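Local atomic coordinates of subtilisin-like serine protease (Fervidobacterium pennivorans, PDB entry 1R6V), a protein that degrades keratin into peptides as a subtilisin-like serine protease, letting its bacterium grow on native feathers. Residues Y96-I101 with N241-D246; H266-W271 with Q305-Y310. The protein carries 1 engineered substitution. All blocks are in the same frame, centred on the assembly; numbering follows the deposited sequence.

Contact 1. Residues Y96-I101 with N241-D246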
ATOM      1  N   TYR A  96      -8.756  -1.145   4.301  1.00 13.54           N
ATOM      2  CA  TYR A  96      -9.255  -1.824   3.119  1.00 14.46           C
ATOM      3  C   TYR A  96      -9.400  -3.334   3.272  1.00 15.89           C
ATOM      4  O   TYR A  96      -8.814  -3.943   4.163  1.00 16.00           O
ATOM      5  CB  TYR A  96      -8.358  -1.502   1.930  1.00 14.37           C
ATOM      6  CG  TYR A  96      -8.428  -0.043   1.535  1.00 13.60           C
ATOM      7  CD1 TYR A  96      -7.494   0.874   2.017  1.00 12.51           C
ATOM      8  CD2 TYR A  96      -9.441   0.426   0.696  1.00 15.21           C
ATOM      9  CE1 TYR A  96      -7.563   2.227   1.669  1.00 14.65           C
ATOM     10  CE2 TYR A  96      -9.515   1.788   0.340  1.00 16.15           C
ATOM     11  CZ  TYR A  96      -8.571   2.672   0.835  1.00 14.66           C
ATOM     12  OH  TYR A  96      -8.622   4.009   0.515  1.00 16.11           O
ATOM     13  N   LYS A  97     -10.199  -3.935   2.393  1.00 16.32           N
ATOM     14  CA  LYS A  97     -10.402  -5.373   2.433  1.00 17.21           C
ATOM     15  C   LYS A  97      -9.139  -6.090   1.953  1.00 15.55           C
ATOM     16  O   LYS A  97      -8.514  -5.668   0.975  1.00 15.75           O
ATOM     17  CB  LYS A  97     -11.574  -5.770   1.521  1.00 20.69           C
ATOM     18  CG  LYS A  97     -12.930  -5.203   1.925  1.00 26.81           C
ATOM     19  CD  LYS A  97     -13.457  -5.830   3.209  1.00 30.15           C
ATOM     20  CE  LYS A  97     -14.849  -5.327   3.538  1.00 33.15           C
ATOM     21  NZ  LYS A  97     -15.783  -5.528   2.398  1.00 36.64           N
ATOM     22  N   ARG A  98      -8.753  -7.153   2.653  1.00 14.64           N
ATOM     23  CA  ARG A  98      -7.582  -7.957   2.247  1.00 15.34           C
ATOM     24  C   ARG A  98      -7.939  -9.421   2.395  1.00 16.42           C
ATOM     25  O   ARG A  98      -8.778  -9.783   3.212  1.00 15.06           O
ATOM     26  CB  ARG A  98      -6.367  -7.715   3.145  1.00 12.19           C
ATOM     27  CG  ARG A  98      -6.002  -6.276   3.367  1.00 13.37           C
ATOM     28  CD  ARG A  98      -5.343  -5.606   2.178  1.00 13.41           C
ATOM     29  NE  ARG A  98      -5.120  -4.203   2.493  1.00 10.28           N
ATOM     30  CZ  ARG A  98      -4.844  -3.258   1.602  1.00 13.46           C
ATOM     31  NH1 ARG A  98      -4.733  -3.561   0.309  1.00 12.18           N
ATOM     32  NH2 ARG A  98      -4.736  -1.989   2.000  1.00  9.95           N
ATOM     33  N   GLU A  99      -7.275 -10.267   1.627  1.00 16.51           N
ATOM     34  CA  GLU A  99      -7.527 -11.685   1.722  1.00 16.40           C
ATOM     35  C   GLU A  99      -6.204 -12.404   1.718  1.00 15.12           C
ATOM     36  O   GLU A  99      -5.224 -11.929   1.150  1.00 12.32           O
ATOM     37  CB  GLU A  99      -8.362 -12.168   0.532  1.00 19.47           C
ATOM     38  CG  GLU A  99      -9.672 -11.422   0.388  1.00 26.93           C
ATOM     39  CD  GLU A  99     -10.523 -11.917  -0.766  1.00 32.04           C
ATOM     40  OE1 GLU A  99     -10.054 -11.862  -1.925  1.00 34.29           O
ATOM     41  OE2 GLU A  99     -11.670 -12.352  -0.509  1.00 36.71           O
ATOM     42  N   LEU A 100      -6.190 -13.560   2.358  1.00 13.90           N
ATOM     43  CA  LEU A 100      -5.000 -14.382   2.396  1.00 16.88           C
ATOM     44  C   LEU A 100      -4.891 -15.022   1.014  1.00 17.25           C
ATOM     45  O   LEU A 100      -5.902 -15.403   0.422  1.00 17.41           O
ATOM     46  CB  LEU A 100      -5.180 -15.468   3.456  1.00 18.08           C
ATOM     47  CG  LEU A 100      -3.972 -16.268   3.925  1.00 22.56           C
ATOM     48  CD1 LEU A 100      -3.092 -15.392   4.778  1.00 20.93           C
ATOM     49  CD2 LEU A 100      -4.458 -17.477   4.733  1.00 24.15           C
ATOM     50  N   ILE A 101      -3.680 -15.112   0.480  1.00 16.27           N
ATOM     51  CA  ILE A 101      -3.475 -15.763  -0.811  1.00 20.17           C
ATOM     52  C   ILE A 101      -3.370 -17.240  -0.423  1.00 22.83           C
ATOM     53  O   ILE A 101      -2.282 -17.794  -0.293  1.00 25.01           O
ATOM     54  CB  ILE A 101      -2.177 -15.256  -1.467  1.00 19.33           C
ATOM     55  CG1 ILE A 101      -2.292 -13.748  -1.704  1.00 21.23           C
ATOM     56  CG2 ILE A 101      -1.930 -15.974  -2.796  1.00 22.25           C
ATOM     57  CD1 ILE A 101      -0.982 -13.079  -2.145  1.00 22.35           C
ATOM     58  N   ASN A 241     -13.595 -12.103   7.195  1.00 22.27           N
ATOM     59  CA  ASN A 241     -12.840 -13.299   6.850  1.00 21.22           C
ATOM     60  C   ASN A 241     -11.682 -13.490   7.817  1.00 20.74           C
ATOM     61  O   ASN A 241     -10.750 -14.253   7.552  1.00 21.89           O
ATOM     62  CB  ASN A 241     -12.313 -13.201   5.415  1.00 21.11           C
ATOM     63  CG  ASN A 241     -11.380 -12.025   5.214  1.00 20.19           C
ATOM     64  OD1 ASN A 241     -11.131 -11.252   6.142  1.00 17.84           O
ATOM     65  ND2 ASN A 241     -10.863 -11.879   3.998  1.00 21.51           N
ATOM     66  N   GLY A 242     -11.746 -12.792   8.945  1.00 17.61           N
ATOM     67  CA  GLY A 242     -10.692 -12.916   9.932  1.00 17.82           C
ATOM     68  C   GLY A 242      -9.590 -11.879   9.802  1.00 16.95           C
ATOM     69  O   GLY A 242      -8.752 -11.759  10.702  1.00 16.71           O
ATOM     70  N   TYR A 243      -9.581 -11.129   8.702  1.00 14.83           N
ATOM     71  CA  TYR A 243      -8.542 -10.108   8.522  1.00 15.17           C
ATOM     72  C   TYR A 243      -8.701  -9.106   9.663  1.00 16.30           C
ATOM     73  O   TYR A 243      -9.805  -8.611   9.897  1.00 17.38           O
ATOM     74  CB  TYR A 243      -8.693  -9.385   7.183  1.00 16.67           C
ATOM     75  CG  TYR A 243      -7.617  -8.349   6.960  1.00 14.88           C
ATOM     76  CD1 TYR A 243      -6.269  -8.697   7.067  1.00 14.31           C
ATOM     77  CD2 TYR A 243      -7.935  -7.030   6.649  1.00 13.87           C
ATOM     78  CE1 TYR A 243      -5.258  -7.759   6.871  1.00 12.50           C
ATOM     79  CE2 TYR A 243      -6.934  -6.080   6.449  1.00 11.56           C
ATOM     80  CZ  TYR A 243      -5.593  -6.458   6.565  1.00 12.18           C
ATOM     81  OH  TYR A 243      -4.605  -5.508   6.383  1.00 11.92           O
ATOM     82  N   VAL A 244      -7.605  -8.787  10.354  1.00 15.84           N
ATOM     83  CA  VAL A 244      -7.664  -7.881  11.495  1.00 14.71           C
ATOM     84  C   VAL A 244      -7.752  -6.401  11.147  1.00 16.33           C
ATOM     85  O   VAL A 244      -8.007  -5.584  12.027  1.00 17.37           O
ATOM     86  CB  VAL A 244      -6.464  -8.110  12.463  1.00 13.00           C
ATOM     87  CG1 VAL A 244      -6.480  -9.545  12.960  1.00 15.45           C
ATOM     88  CG2 VAL A 244      -5.135  -7.809  11.761  1.00 12.98           C
ATOM     89  N   GLY A 245      -7.551  -6.057   9.879  1.00 13.92           N
ATOM     90  CA  GLY A 245      -7.620  -4.658   9.484  1.00 14.61           C
ATOM     91  C   GLY A 245      -6.241  -4.071   9.209  1.00 14.57           C
ATOM     92  O   GLY A 245      -5.249  -4.494   9.812  1.00 14.92           O
ATOM     93  N   ASP A 246      -6.180  -3.093   8.314  1.00 13.40           N
ATOM     94  CA  ASP A 246      -4.901  -2.474   7.963  1.00 12.40           C
ATOM     95  C   ASP A 246      -4.238  -1.822   9.177  1.00 12.32           C
ATOM     96  O   ASP A 246      -2.999  -1.795   9.286  1.00 12.18           O
ATOM     97  CB  ASP A 246      -5.090  -1.431   6.864  1.00 12.41           C
ATOM     98  CG  ASP A 246      -5.423  -2.039   5.507  1.00 12.85           C
ATOM     99  OD1 ASP A 246      -5.194  -3.245   5.291  1.00 12.29           O
ATOM    100  OD2 ASP A 246      -5.904  -1.280   4.641  1.00 15.03           O
TER
HETATM  101  O   HOH W   1     -10.939  -8.241   4.577  1.00 20.69           O
HETATM  102  O   HOH W   2     -11.301 -14.121   2.302  1.00 40.27           O

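Contact 2. Residues H266-W271 with Q305-Y310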
ATOM      1  N   HIS A 266       4.993 -12.432   3.928  1.00 10.52           N
ATOM      2  CA  HIS A 266       3.601 -11.997   3.710  1.00 12.28           C
ATOM      3  C   HIS A 266       2.966 -12.676   2.501  1.00 13.13           C
ATOM      4  O   HIS A 266       3.539 -12.640   1.410  1.00 14.10           O
ATOM      5  CB  HIS A 266       3.527 -10.501   3.392  1.00 10.57           C
ATOM      6  CG  HIS A 266       4.101  -9.613   4.448  1.00 12.22           C
ATOM      7  ND1 HIS A 266       3.346  -9.102   5.488  1.00 10.55           N
ATOM      8  CD2 HIS A 266       5.359  -9.143   4.620  1.00 13.86           C
ATOM      9  CE1 HIS A 266       4.125  -8.356   6.258  1.00 13.25           C
ATOM     10  NE2 HIS A 266       5.349  -8.365   5.751  1.00 12.48           N
ATOM     11  N   SER A 267       1.788 -13.265   2.668  1.00 13.24           N
ATOM     12  CA  SER A 267       1.100 -13.845   1.515  1.00 12.73           C
ATOM     13  C   SER A 267      -0.371 -13.486   1.634  1.00 13.19           C
ATOM     14  O   SER A 267      -1.235 -14.349   1.830  1.00 11.75           O
ATOM     15  CB  SER A 267       1.290 -15.357   1.459  1.00 15.11           C
ATOM     16  OG  SER A 267       2.639 -15.649   1.104  1.00 18.30           O
ATOM     17  N   TRP A 268      -0.633 -12.190   1.535  1.00 12.24           N
ATOM     18  CA  TRP A 268      -1.976 -11.633   1.618  1.00 11.49           C
ATOM     19  C   TRP A 268      -2.015 -10.337   0.829  1.00 12.61           C
ATOM     20  O   TRP A 268      -0.977  -9.798   0.437  1.00 12.64           O
ATOM     21  CB  TRP A 268      -2.338 -11.352   3.078  1.00 13.05           C
ATOM     22  CG  TRP A 268      -1.348 -10.409   3.777  1.00 12.34           C
ATOM     23  CD1 TRP A 268      -0.141 -10.745   4.337  1.00 11.94           C
ATOM     24  CD2 TRP A 268      -1.485  -8.991   3.947  1.00 12.81           C
ATOM     25  NE1 TRP A 268       0.479  -9.613   4.850  1.00 11.53           N
ATOM     26  CE2 TRP A 268      -0.324  -8.530   4.618  1.00 12.70           C
ATOM     27  CE3 TRP A 268      -2.477  -8.059   3.596  1.00 14.03           C
ATOM     28  CZ2 TRP A 268      -0.131  -7.186   4.942  1.00 15.17           C
ATOM     29  CZ3 TRP A 268      -2.284  -6.726   3.921  1.00 15.36           C
ATOM     30  CH2 TRP A 268      -1.117  -6.300   4.588  1.00 15.96           C
ATOM     31  N   GLY A 269      -3.214  -9.826   0.588  1.00 11.85           N
ATOM     32  CA  GLY A 269      -3.302  -8.576  -0.125  1.00 13.69           C
ATOM     33  C   GLY A 269      -4.693  -8.146  -0.502  1.00 14.74           C
ATOM     34  O   GLY A 269      -5.669  -8.847  -0.238  1.00 14.64           O
ATOM     35  N   GLY A 270      -4.758  -6.981  -1.133  1.00 14.23           N
ATOM     36  CA  GLY A 270      -6.024  -6.414  -1.561  1.00 15.48           C
ATOM     37  C   GLY A 270      -5.806  -5.243  -2.497  1.00 16.92           C
ATOM     38  O   GLY A 270      -4.698  -4.725  -2.619  1.00 14.65           O
ATOM     39  N   TRP A 271      -6.879  -4.814  -3.155  1.00 16.53           N
ATOM     40  CA  TRP A 271      -6.829  -3.710  -4.106  1.00 17.99           C
ATOM     41  C   TRP A 271      -6.431  -2.342  -3.520  1.00 16.45           C
ATOM     42  O   TRP A 271      -5.701  -1.563  -4.146  1.00 16.98           O
ATOM     43  CB  TRP A 271      -8.206  -3.570  -4.789  1.00 22.48           C
ATOM     44  CG  TRP A 271      -8.415  -2.247  -5.477  1.00 26.33           C
ATOM     45  CD1 TRP A 271      -8.015  -1.904  -6.733  1.00 28.40           C
ATOM     46  CD2 TRP A 271      -9.012  -1.065  -4.911  1.00 28.73           C
ATOM     47  NE1 TRP A 271      -8.318  -0.586  -6.984  1.00 30.48           N
ATOM     48  CE2 TRP A 271      -8.928  -0.048  -5.885  1.00 30.05           C
ATOM     49  CE3 TRP A 271      -9.602  -0.774  -3.677  1.00 29.52           C
ATOM     50  CZ2 TRP A 271      -9.412   1.247  -5.660  1.00 30.67           C
ATOM     51  CZ3 TRP A 271     -10.085   0.516  -3.452  1.00 29.75           C
ATOM     52  CH2 TRP A 271      -9.986   1.508  -4.440  1.00 30.75           C
ATOM     53  N   GLN A 305      -3.084  -6.428  -4.921  1.00 33.26           N
ATOM     54  CA  GLN A 305      -2.137  -5.472  -5.461  1.00 27.44           C
ATOM     55  C   GLN A 305      -1.224  -5.020  -4.313  1.00 22.67           C
ATOM     56  O   GLN A 305      -0.023  -4.942  -4.499  1.00 20.39           O
ATOM     57  CB  GLN A 305      -2.861  -4.257  -6.046  1.00 33.12           C
ATOM     58  CG  GLN A 305      -4.037  -4.577  -6.948  1.00 35.88           C
ATOM     59  CD  GLN A 305      -3.610  -5.017  -8.334  1.00 41.05           C
ATOM     60  OE1 GLN A 305      -3.069  -4.223  -9.111  1.00 42.26           O
ATOM     61  NE2 GLN A 305      -3.845  -6.291  -8.655  1.00 41.34           N
ATOM     62  N   TYR A 306      -1.790  -4.729  -3.138  1.00 18.11           N
ATOM     63  CA  TYR A 306      -0.980  -4.293  -1.984  1.00 15.80           C
ATOM     64  C   TYR A 306      -1.127  -5.230  -0.791  1.00 14.41           C
ATOM     65  O   TYR A 306      -2.221  -5.723  -0.516  1.00 12.69           O
ATOM     66  CB  TYR A 306      -1.346  -2.848  -1.592  1.00 13.30           C
ATOM     67  CG  TYR A 306      -1.132  -1.882  -2.725  1.00 15.03           C
ATOM     68  CD1 TYR A 306      -2.187  -1.494  -3.552  1.00 15.33           C
ATOM     69  CD2 TYR A 306       0.155  -1.424  -3.032  1.00 14.42           C
ATOM     70  CE1 TYR A 306      -1.969  -0.684  -4.662  1.00 17.78           C
ATOM     71  CE2 TYR A 306       0.384  -0.619  -4.138  1.00 16.97           C
ATOM     72  CZ  TYR A 306      -0.675  -0.259  -4.946  1.00 19.89           C
ATOM     73  OH  TYR A 306      -0.425   0.500  -6.061  1.00 23.33           O
ATOM     74  N   PRO A 307      -0.045  -5.413  -0.001  1.00 13.48           N
ATOM     75  CA  PRO A 307       1.294  -4.813  -0.090  1.00 12.48           C
ATOM     76  C   PRO A 307       2.289  -5.214  -1.173  1.00 14.20           C
ATOM     77  O   PRO A 307       3.346  -4.599  -1.253  1.00 13.43           O
ATOM     78  CB  PRO A 307       1.880  -5.077   1.298  1.00 13.02           C
ATOM     79  CG  PRO A 307       1.357  -6.468   1.572  1.00 14.06           C
ATOM     80  CD  PRO A 307      -0.127  -6.329   1.152  1.00 13.89           C
ATOM     81  N   ALA A 308       1.986  -6.211  -1.999  1.00 12.45           N
ATOM     82  CA  ALA A 308       2.935  -6.630  -3.038  1.00 14.20           C
ATOM     83  C   ALA A 308       3.416  -5.482  -3.925  1.00 15.31           C
ATOM     84  O   ALA A 308       4.573  -5.458  -4.348  1.00 17.06           O
ATOM     85  CB  ALA A 308       2.301  -7.738  -3.921  1.00 16.10           C
ATOM     86  N   GLY A 309       2.517  -4.536  -4.208  1.00 14.58           N
ATOM     87  CA  GLY A 309       2.841  -3.407  -5.067  1.00 14.35           C
ATOM     88  C   GLY A 309       3.645  -2.259  -4.477  1.00 13.32           C
ATOM     89  O   GLY A 309       3.975  -1.314  -5.198  1.00 13.44           O
ATOM     90  N   TYR A 310       3.953  -2.298  -3.183  1.00 12.57           N
ATOM     91  CA  TYR A 310       4.751  -1.202  -2.609  1.00 12.52           C
ATOM     92  C   TYR A 310       6.213  -1.351  -3.029  1.00 11.88           C
ATOM     93  O   TYR A 310       6.770  -2.454  -2.991  1.00 12.13           O
ATOM     94  CB  TYR A 310       4.660  -1.209  -1.080  1.00 13.57           C
ATOM     95  CG  TYR A 310       3.289  -0.824  -0.546  1.00 10.82           C
ATOM     96  CD1 TYR A 310       2.694  -1.562   0.477  1.00 12.35           C
ATOM     97  CD2 TYR A 310       2.604   0.284  -1.047  1.00 14.37           C
ATOM     98  CE1 TYR A 310       1.441  -1.211   0.990  1.00 12.38           C
ATOM     99  CE2 TYR A 310       1.348   0.646  -0.536  1.00 13.15           C
ATOM    100  CZ  TYR A 310       0.785  -0.114   0.482  1.00 12.46           C
ATOM    101  OH  TYR A 310      -0.436   0.248   1.005  1.00 13.94           O
TER
HETATM  102  O   HOH W   3      -0.220  -8.251  -1.858  1.00 13.21           O

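Contact 1. Residues Y96-I101 with N241-D246
With Arg98 CG anti to its own carbonyl carbon (chi1 -50°) and Tyr243 CG anti to its backbone N (chi1 -179°), the two side chains run alongside each other in the same direction, guanidinium nearly perpendicular to ring (86°). Arg98 CB sits over the centre of the tyrosine ring, 3.6 Å from its centroid, in a CH-pi contact, and CG presses on CZ of Tyr243 at 3.2 Å. The chain then bends at chi2, and the guanidinium grips Asp246 side-on: Arg98 NE gives a nearly straight bond to the syn lone pair of Asp246 OD1 (3.0 Å), while NH2 meets OD2 from above the carboxylate plane. Arg98 NH1 hydrogen-bonds to Gly272 O. Tyr243 OH takes the anti lone pair of Asp246 OD1 (2.6 Å). Tyr96 N reaches Asp246 OD2 (2.9 Å) from the face opposite NH2. Four donors thus hold the carboxylate and fix its rotation. Asn241 ND2 binds Arg98 O (3.1 Å) in plane, while its OD1 closes an Asx turn onto Tyr243 N. Residues 96-101, inferred to be propeptide, are thereby fastened to the start of helix 246-258, with Gly245 at the N-cap position; Met277 of helix 275-286 touches Tyr243 and Asp246, and strand 99-100 runs antiparallel to strand 263-269.

Contact 2. Residues H266-W271 with Q305-Y310
Gly270 N donates to Tyr306 O at 2.9 Å, and Tyr306 N returns a straighter bond to Gly270 O (170° against 145°), making a single antiparallel hydrogen-bonded bridge. Gln305 and Tyr306 both face Gly270, a classic beta bulge. Gly269 CA lies 3.1 Å from Tyr306 O, where a side chain would be tight. A cis peptide leads into Pro307, whose CD lies over the face of the six-membered ring of Trp268, 3.6 Å from its centroid, in a CH-pi contact. Set between its backbone N and carbonyl carbon (chi1 57°), Trp268 CG lies on the Pro307 side of CB. The indole NE1 of Trp268 donates to His266 ND1 (3.0 Å), nearly in the imidazole plane, which helps fix the indole. An alanine in place of Trp268 would probably leave Pro307 CD without its aromatic partner and His266 ND1 without its indole donor. At the other end, Trp271 O meets the edge of the Tyr306 ring, 3.6 Å from CD1. The contact ties the end of strand 263-269 to the loop between strands 290-294 and 314-322; Met277 and Phe281 of helix 275-286 touch Trp268 and Pro307 respectively, and His266 hydrogen-bonds through its backbone to strand 290-294.

Both contacts are partly buried, contact 2 lying nearer the centre of the chain. Contact 1 runs from a buried Arg98-Asp246 end to an exposed Glu99-Asn241 end, contact 2 from buried Trp268 and Pro307 to exposed Gln305. They meet through one sheet: Glu99 N approaches Gly269 O at 2.8 Å and Ile101 N approaches Ser267 O at 2.9 Å, both probable hydrogen bonds. Strand 99-100 thus adds to strand 263-269 as an antiparallel neighbour, consistent with the substrate-like binding of subtilisin propeptides. Contact 1, probably joining propeptide to protease, relies on an ion pair and side-chain hydrogen bonds; contact 2, within the catalytic domain, on backbone bonds and proline-on-indole packing. Arg98 NH1 also packs against Gly270 O.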